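Local coordinates for oligopeptide ABC transporter OppAIV (PDB 4GL8), which probably binds oligopeptides outside the inner membrane as the solute-binding component of an ABC peptide transporter, at residues S126-V129 against N130-K133; E444-S447 against F448-Y451; S456-D459 against E460-K464. All coordinates share one frame; numbering follows the deposited sequence.

Contact 1 (S126-V129 against N130-K133); sequences SSFV and NMIK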
loop_
_atom_site.group_PDB
_atom_site.type_symbol
_atom_site.label_atom_id
_atom_site.label_comp_id
_atom_site.label_asym_id
_atom_site.label_seq_id
_atom_site.Cartn_x
_atom_site.Cartn_y
_atom_site.Cartn_z
ATOM N N SER A 126 8.387 -7.350 11.837
ATOM C CA SER A 126 7.470 -6.549 11.018
ATOM C C SER A 126 8.276 -5.568 10.172
ATOM O O SER A 126 9.031 -4.769 10.716
ATOM C CB SER A 126 6.474 -5.770 11.878
ATOM O OG SER A 126 5.747 -4.836 11.043
ATOM N N SER A 127 8.095 -5.614 8.851
ATOM C CA SER A 127 8.842 -4.730 7.963
ATOM C C SER A 127 8.283 -3.284 7.975
ATOM O O SER A 127 8.858 -2.392 7.344
ATOM C CB SER A 127 8.813 -5.287 6.537
ATOM O OG SER A 127 7.505 -5.124 5.978
ATOM N N PHE A 128 7.165 -3.063 8.671
ATOM C CA PHE A 128 6.498 -1.739 8.738
ATOM C C PHE A 128 6.654 -1.061 10.069
ATOM O O PHE A 128 6.155 0.050 10.280
ATOM C CB PHE A 128 4.984 -1.853 8.428
ATOM C CG PHE A 128 4.565 -1.161 7.152
ATOM C CD1 PHE A 128 4.876 0.199 6.935
ATOM C CD2 PHE A 128 3.833 -1.835 6.180
ATOM C CE1 PHE A 128 4.484 0.840 5.760
ATOM C CE2 PHE A 128 3.444 -1.198 5.016
ATOM C CZ PHE A 128 3.759 0.138 4.807
ATOM N N VAL A 129 7.370 -1.714 10.972
ATOM C CA VAL A 129 7.581 -1.194 12.317
ATOM C C VAL A 129 8.048 0.280 12.352
ATOM O O VAL A 129 7.764 0.993 13.319
ATOM C CB VAL A 129 8.563 -2.101 13.095
ATOM C CG1 VAL A 129 10.014 -1.894 12.636
ATOM C CG2 VAL A 129 8.413 -1.868 14.590
ATOM N N ASN A 130 8.761 0.735 11.330
ATOM C CA ASN A 130 9.203 2.154 11.301
ATOM C C ASN A 130 8.086 3.179 11.303
ATOM O O ASN A 130 8.235 4.275 11.832
ATOM C CB ASN A 130 10.135 2.423 10.130
ATOM C CG ASN A 130 11.533 1.976 10.427
ATOM O OD1 ASN A 130 11.842 1.597 11.563
ATOM N ND2 ASN A 130 12.395 2.049 9.447
ATOM N N MET A 131 6.949 2.804 10.742
ATOM C CA MET A 131 5.765 3.650 10.803
ATOM C C MET A 131 5.291 3.891 12.257
ATOM O O MET A 131 4.972 5.022 12.633
ATOM C CB MET A 131 4.674 3.025 9.967
ATOM C CG MET A 131 3.378 3.811 9.992
ATOM S SD MET A 131 2.273 3.247 8.698
ATOM C CE MET A 131 3.194 3.778 7.282
ATOM N N ILE A 132 5.286 2.851 13.081
ATOM C CA ILE A 132 4.963 3.004 14.486
ATOM C C ILE A 132 6.000 3.846 15.245
ATOM O O ILE A 132 5.632 4.701 16.026
ATOM C CB ILE A 132 4.828 1.652 15.214
ATOM C CG1 ILE A 132 3.862 0.736 14.497
ATOM C CG2 ILE A 132 4.300 1.863 16.623
ATOM C CD1 ILE A 132 2.523 1.400 14.234
ATOM N N LYS A 133 7.280 3.559 15.028
ATOM C CA LYS A 133 8.390 4.243 15.702
ATOM C C LYS A 133 8.482 5.736 15.388
ATOM O O LYS A 133 8.864 6.535 16.236
ATOM C CB LYS A 133 9.719 3.580 15.324
ATOM C CG LYS A 133 9.838 2.153 15.840
ATOM C CD LYS A 133 10.842 1.284 15.089
ATOM C CE LYS A 133 12.236 1.853 15.092
ATOM N NZ LYS A 133 13.084 1.142 14.103
HETATM O O HOH W 1 10.142 -0.805 9.315
#
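Met131 N donates to Phe128 O at 2.9 Å, reaching it from above the carbonyl plane, an i to i+3 bond at the helix start; Lys133 N meets Val129 O at 3.1 Å in the carbonyl plane, the i to i+4 bond. Water 1 ties the same entrance together: it donates to Ser127 O (2.8 Å) and accepts from Asn130 N. One layer earlier, Phe128 N gives its hydrogen to Ser126 OG at 3.3 Å, a capping bond in the type I turn Ser126-Val129; Gln46 O is a second partner of that hydroxyl. Along the helix, Lys133 NZ donates a hydrogen bond to Asn130 OD1 at 2.9 Å, almost in line with the amide carbonyl, and the lysine also makes a cation-pi contact with Phe143. A bend at chi3 (58°) curls its chain back, and its CD passes 4.0 Å from Val129 CG2, the two side chains crossing at a slant. Phe128 and Met131 run side by side: CE of Met131 touches the ring carbon CE1 at 3.6 Å, and SD stands 5.0 Å from the ring centroid, 40° off the normal, an oblique Met-aromatic contact. The same ring also packs on a modified side chain of the bound peptide and meets His179 edge-to-face. With its oxygen held by Lys133 and its ND2 bonded to Asn445, the Asn130 amide is gripped at both ends, which fixes its rotation.

Contact 2 (E444-S447 against F448-Y451); sequences ENTS and FSSY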
loop_
_atom_site.group_PDB
_atom_site.type_symbol
_atom_site.label_atom_id
_atom_site.label_comp_id
_atom_site.label_asym_id
_atom_site.label_seq_id
_atom_site.Cartn_x
_atom_site.Cartn_y
_atom_site.Cartn_z
ATOM N N GLU A 444 16.281 4.822 5.920
ATOM C CA GLU A 444 15.942 3.612 6.679
ATOM C C GLU A 444 14.795 2.807 6.091
ATOM O O GLU A 444 14.580 1.692 6.534
ATOM C CB GLU A 444 15.648 3.944 8.158
ATOM C CG GLU A 444 14.633 5.072 8.382
ATOM C CD GLU A 444 15.204 6.483 8.158
ATOM O OE1 GLU A 444 16.434 6.630 7.953
ATOM O OE2 GLU A 444 14.428 7.463 8.186
ATOM N N ASN A 445 14.060 3.359 5.113
ATOM C CA ASN A 445 12.850 2.680 4.586
ATOM C C ASN A 445 12.940 2.193 3.137
ATOM O O ASN A 445 11.925 1.825 2.533
ATOM C CB ASN A 445 11.608 3.590 4.696
ATOM C CG ASN A 445 11.320 4.071 6.121
ATOM O OD1 ASN A 445 11.303 3.307 7.068
ATOM N ND2 ASN A 445 11.028 5.346 6.249
ATOM N N THR A 446 14.143 2.184 2.573
ATOM C CA THR A 446 14.298 1.997 1.123
ATOM C C THR A 446 14.046 0.553 0.681
ATOM O O THR A 446 14.079 0.243 -0.514
ATOM C CB THR A 446 15.703 2.465 0.687
ATOM O OG1 THR A 446 16.705 1.783 1.451
ATOM C CG2 THR A 446 15.847 3.960 0.950
ATOM N N SER A 447 13.818 -0.332 1.650
ATOM C CA SER A 447 13.112 -1.592 1.384
ATOM C C SER A 447 11.884 -1.399 0.485
ATOM O O SER A 447 11.577 -2.263 -0.343
ATOM C CB SER A 447 12.654 -2.257 2.679
ATOM O OG SER A 447 13.688 -3.054 3.147
ATOM N N PHE A 448 11.186 -0.286 0.676
ATOM C CA PHE A 448 9.957 0.004 -0.074
ATOM C C PHE A 448 10.133 0.924 -1.280
ATOM O O PHE A 448 9.147 1.235 -1.981
ATOM C CB PHE A 448 8.881 0.552 0.887
ATOM C CG PHE A 448 8.566 -0.390 2.013
ATOM C CD1 PHE A 448 8.050 -1.654 1.749
ATOM C CD2 PHE A 448 8.840 -0.054 3.331
ATOM C CE1 PHE A 448 7.781 -2.564 2.783
ATOM C CE2 PHE A 448 8.584 -0.956 4.371
ATOM C CZ PHE A 448 8.066 -2.224 4.095
ATOM N N SER A 449 11.362 1.335 -1.562
ATOM C CA SER A 449 11.621 2.138 -2.753
ATOM C C SER A 449 12.830 1.570 -3.498
ATOM O O SER A 449 12.748 0.486 -4.029
ATOM C CB SER A 449 11.796 3.625 -2.397
ATOM O OG SER A 449 12.887 3.820 -1.514
ATOM N N SER A 450 13.954 2.289 -3.498
ATOM C CA SER A 450 15.125 1.911 -4.271
ATOM C C SER A 450 16.236 1.530 -3.331
ATOM O O SER A 450 16.717 2.352 -2.543
ATOM C CB SER A 450 15.576 3.058 -5.161
ATOM O OG SER A 450 14.775 3.135 -6.322
ATOM N N TYR A 451 16.659 0.281 -3.428
ATOM C CA TYR A 451 17.528 -0.294 -2.431
ATOM C C TYR A 451 18.817 0.492 -2.374
ATOM O O TYR A 451 19.441 0.733 -3.402
ATOM C CB TYR A 451 17.815 -1.741 -2.773
ATOM C CG TYR A 451 18.409 -2.499 -1.638
ATOM C CD1 TYR A 451 17.600 -2.988 -0.614
ATOM C CD2 TYR A 451 19.768 -2.715 -1.568
ATOM C CE1 TYR A 451 18.138 -3.691 0.446
ATOM C CE2 TYR A 451 20.320 -3.426 -0.518
ATOM C CZ TYR A 451 19.488 -3.905 0.486
ATOM O OH TYR A 451 20.018 -4.591 1.535
HETATM O O HOH W 2 11.047 -1.592 -2.963
#
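Two successive backbone bonds fold residues 445-449 into a tight turn: Phe448 N donates to Asn445 O at 2.9 Å, almost straight at 171°, and Ser449 N to Thr446 O at 3.1 Å, from well above the carbonyl plane. Both link residue i to i+3. Beyond Ser449 the chain opens out, and water 2 lies 2.8 Å from Ser447 O and 2.9 Å from Ser449 O, beside the place where the turn unwinds. Ser447 CB lies over one face of the Phe448 ring, while Asn445 O approaches it obliquely, 3.7 Å from CD2. CG of Phe448 is anti to its own carbonyl carbon (chi1 -58°), which swings the ring back along the preceding turn. Past it, Thr446 CB packs 3.4 Å from Ser450 O, and Ser449 OG comes within 3.5 Å of Thr446 CA, its hydroxyl bonded to Ile440 O. The loop joins helix 435-438 to helix 456-466. Ser447 OG bonds Val416 O at the end of helix 408-417, and Phe448 meets Trp427 of strand 422-428. Ser450 OG bonds Pro491 O and Leu293 N, the latter at the end of strand 287-293, and Tyr451 pairs through its backbone with Met295 just after that strand.

Contact 3 (S456-D459 against E460-K464); sequences SEYD and ELLIK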
loop_
_atom_site.group_PDB
_atom_site.type_symbol
_atom_site.label_atom_id
_atom_site.label_comp_id
_atom_site.label_asym_id
_atom_site.label_seq_id
_atom_site.Cartn_x
_atom_site.Cartn_y
_atom_site.Cartn_z
ATOM N N SER A 456 21.261 12.370 2.912
ATOM C CA SER A 456 21.064 12.906 4.250
ATOM C C SER A 456 20.348 14.271 4.231
ATOM O O SER A 456 19.581 14.562 5.132
ATOM C CB SER A 456 22.402 12.958 5.004
ATOM O OG SER A 456 23.205 13.963 4.457
ATOM N N GLU A 457 20.541 15.074 3.185
ATOM C CA GLU A 457 19.794 16.317 3.074
ATOM C C GLU A 457 18.274 16.057 2.971
ATOM O O GLU A 457 17.482 16.712 3.662
ATOM C CB GLU A 457 20.255 17.184 1.899
ATOM C CG GLU A 457 19.207 18.256 1.582
ATOM C CD GLU A 457 19.601 19.266 0.502
ATOM O OE1 GLU A 457 20.404 18.947 -0.412
ATOM O OE2 GLU A 457 19.082 20.400 0.579
ATOM N N TYR A 458 17.881 15.109 2.116
ATOM C CA TYR A 458 16.498 14.598 2.059
ATOM C C TYR A 458 15.966 14.117 3.423
ATOM O O TYR A 458 14.897 14.571 3.880
ATOM C CB TYR A 458 16.391 13.469 1.029
ATOM C CG TYR A 458 14.991 12.957 0.771
ATOM C CD1 TYR A 458 14.488 11.863 1.467
ATOM C CD2 TYR A 458 14.198 13.519 -0.190
ATOM C CE1 TYR A 458 13.219 11.370 1.232
ATOM C CE2 TYR A 458 12.920 13.032 -0.442
ATOM C CZ TYR A 458 12.441 11.953 0.273
ATOM O OH TYR A 458 11.179 11.480 0.029
ATOM N N ASP A 459 16.694 13.199 4.061
ATOM C CA ASP A 459 16.320 12.701 5.390
ATOM C C ASP A 459 16.052 13.879 6.351
ATOM O O ASP A 459 15.033 13.903 7.045
ATOM C CB ASP A 459 17.422 11.809 5.968
ATOM C CG ASP A 459 17.545 10.457 5.243
ATOM O OD1 ASP A 459 16.646 10.057 4.449
ATOM O OD2 ASP A 459 18.562 9.778 5.478
ATOM N N GLU A 460 16.955 14.864 6.350
ATOM C CA GLU A 460 16.854 16.007 7.245
ATOM C C GLU A 460 15.678 16.916 6.890
ATOM O O GLU A 460 15.070 17.475 7.771
ATOM C CB GLU A 460 18.185 16.802 7.295
ATOM C CG GLU A 460 19.249 16.084 8.129
ATOM C CD GLU A 460 20.656 16.679 8.030
ATOM O OE1 GLU A 460 20.803 17.933 8.119
ATOM O OE2 GLU A 460 21.618 15.868 7.894
ATOM N N LEU A 461 15.337 17.049 5.617
ATOM C CA LEU A 461 14.137 17.815 5.277
ATOM C C LEU A 461 12.904 17.117 5.832
ATOM O O LEU A 461 12.004 17.781 6.357
ATOM C CB LEU A 461 14.022 18.051 3.771
ATOM C CG LEU A 461 15.007 19.103 3.219
ATOM C CD1 LEU A 461 15.069 19.014 1.713
ATOM C CD2 LEU A 461 14.631 20.537 3.622
ATOM N N LEU A 462 12.866 15.786 5.779
ATOM C CA LEU A 462 11.685 15.081 6.287
ATOM C C LEU A 462 11.536 15.246 7.794
ATOM O O LEU A 462 10.424 15.482 8.280
ATOM C CB LEU A 462 11.690 13.597 5.921
ATOM C CG LEU A 462 11.717 13.233 4.435
ATOM C CD1 LEU A 462 11.227 11.823 4.229
ATOM C CD2 LEU A 462 10.883 14.160 3.562
ATOM N N ILE A 463 12.653 15.146 8.525
ATOM C CA ILE A 463 12.657 15.381 9.979
ATOM C C ILE A 463 12.090 16.765 10.232
ATOM O O ILE A 463 11.248 16.943 11.092
ATOM C CB ILE A 463 14.074 15.311 10.620
ATOM C CG1 ILE A 463 14.750 13.937 10.413
ATOM C CG2 ILE A 463 14.037 15.580 12.136
ATOM C CD1 ILE A 463 13.918 12.787 10.893
ATOM N N LYS A 464 12.547 17.745 9.466
ATOM C CA LYS A 464 12.057 19.130 9.620
ATOM C C LYS A 464 10.549 19.257 9.436
ATOM O O LYS A 464 9.845 19.914 10.218
ATOM C CB LYS A 464 12.742 20.058 8.613
ATOM C CG LYS A 464 13.895 20.862 9.175
ATOM C CD LYS A 464 14.408 21.899 8.162
ATOM C CE LYS A 464 13.364 22.963 7.947
ATOM N NZ LYS A 464 13.932 24.349 7.919
#
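Tyr458 and Leu462, one turn apart on helix 456-466, cross at a slant: the ring carbon CE1 touches Leu462 CD1 at 3.6 Å, with CG of the leucine close behind. The other methyl, CD2, stands 4.2 Å above one face of the ring, offset toward the rim, so both methyls lie on the same side of the ring plane, with CD1 meeting the CE1 corner obliquely. Tyr458 reaches this place because its CG is anti to the backbone N (chi1 -174°), which lays the ring along the helix side; its hydroxyl bonds Leu438 O. On the neighbouring flank Glu457 and Leu461 make a looser pair, with Glu457 CG 4.2 Å from Leu461 CD1, while the glutamate's OE1 forms a salt bridge with Arg488. Glu460, extended beyond CG, runs back along the first turn, its CG 3.4 Å from Ser456 O and its carboxylate oxygen OE2 near Ser456 CB. Ile463 likewise rests CG1 against Asp459 O at 3.4 Å. Below these side chains the alpha-helical ladder is regular: Glu460 N, Leu461 N, Leu462 N and Ile463 N donate to the oxygens of Ser456, Glu457, Tyr458 and Asp459, of which Leu462 N to Tyr458 O measures 3.0 Å. Asp459 OD2 is hydrogen-bonded to Thr443 OG1. Tyr458 and Leu462 both press on Ala481 of helix 471-489, while Glu460 and Ile463 lie on an exposed side. The helix is therefore amphipathic: Tyr458 and Leu462 form the apolar side that packs on helix 471-489, and Glu457, Asp459 and Tyr458 find polar partners in Arg488, Thr443 and the Leu438 carbonyl, which satisfy these groups.

Contacts 1 and 2 touch directly, their centres about 13 Å apart: Asn130 ND2 and Asn445 OD1 are 2.9 Å apart in a probable hydrogen bond, and Ser127 O packs on Phe448 CE2 at 3.3 Å. This joins the start of helix 129-135 to the loop before helix 456-466. Because contact 1 includes a ring that meets the bound peptide, the junction probably lies beside the peptide site. Contact 3 stands apart, with nearest atoms about 5 Å from contact 2 and about 10 Å from contact 1. It lies farther out, about 23 Å from the chain centre against about 14 Å for the others, and follows contact 2 closely in sequence.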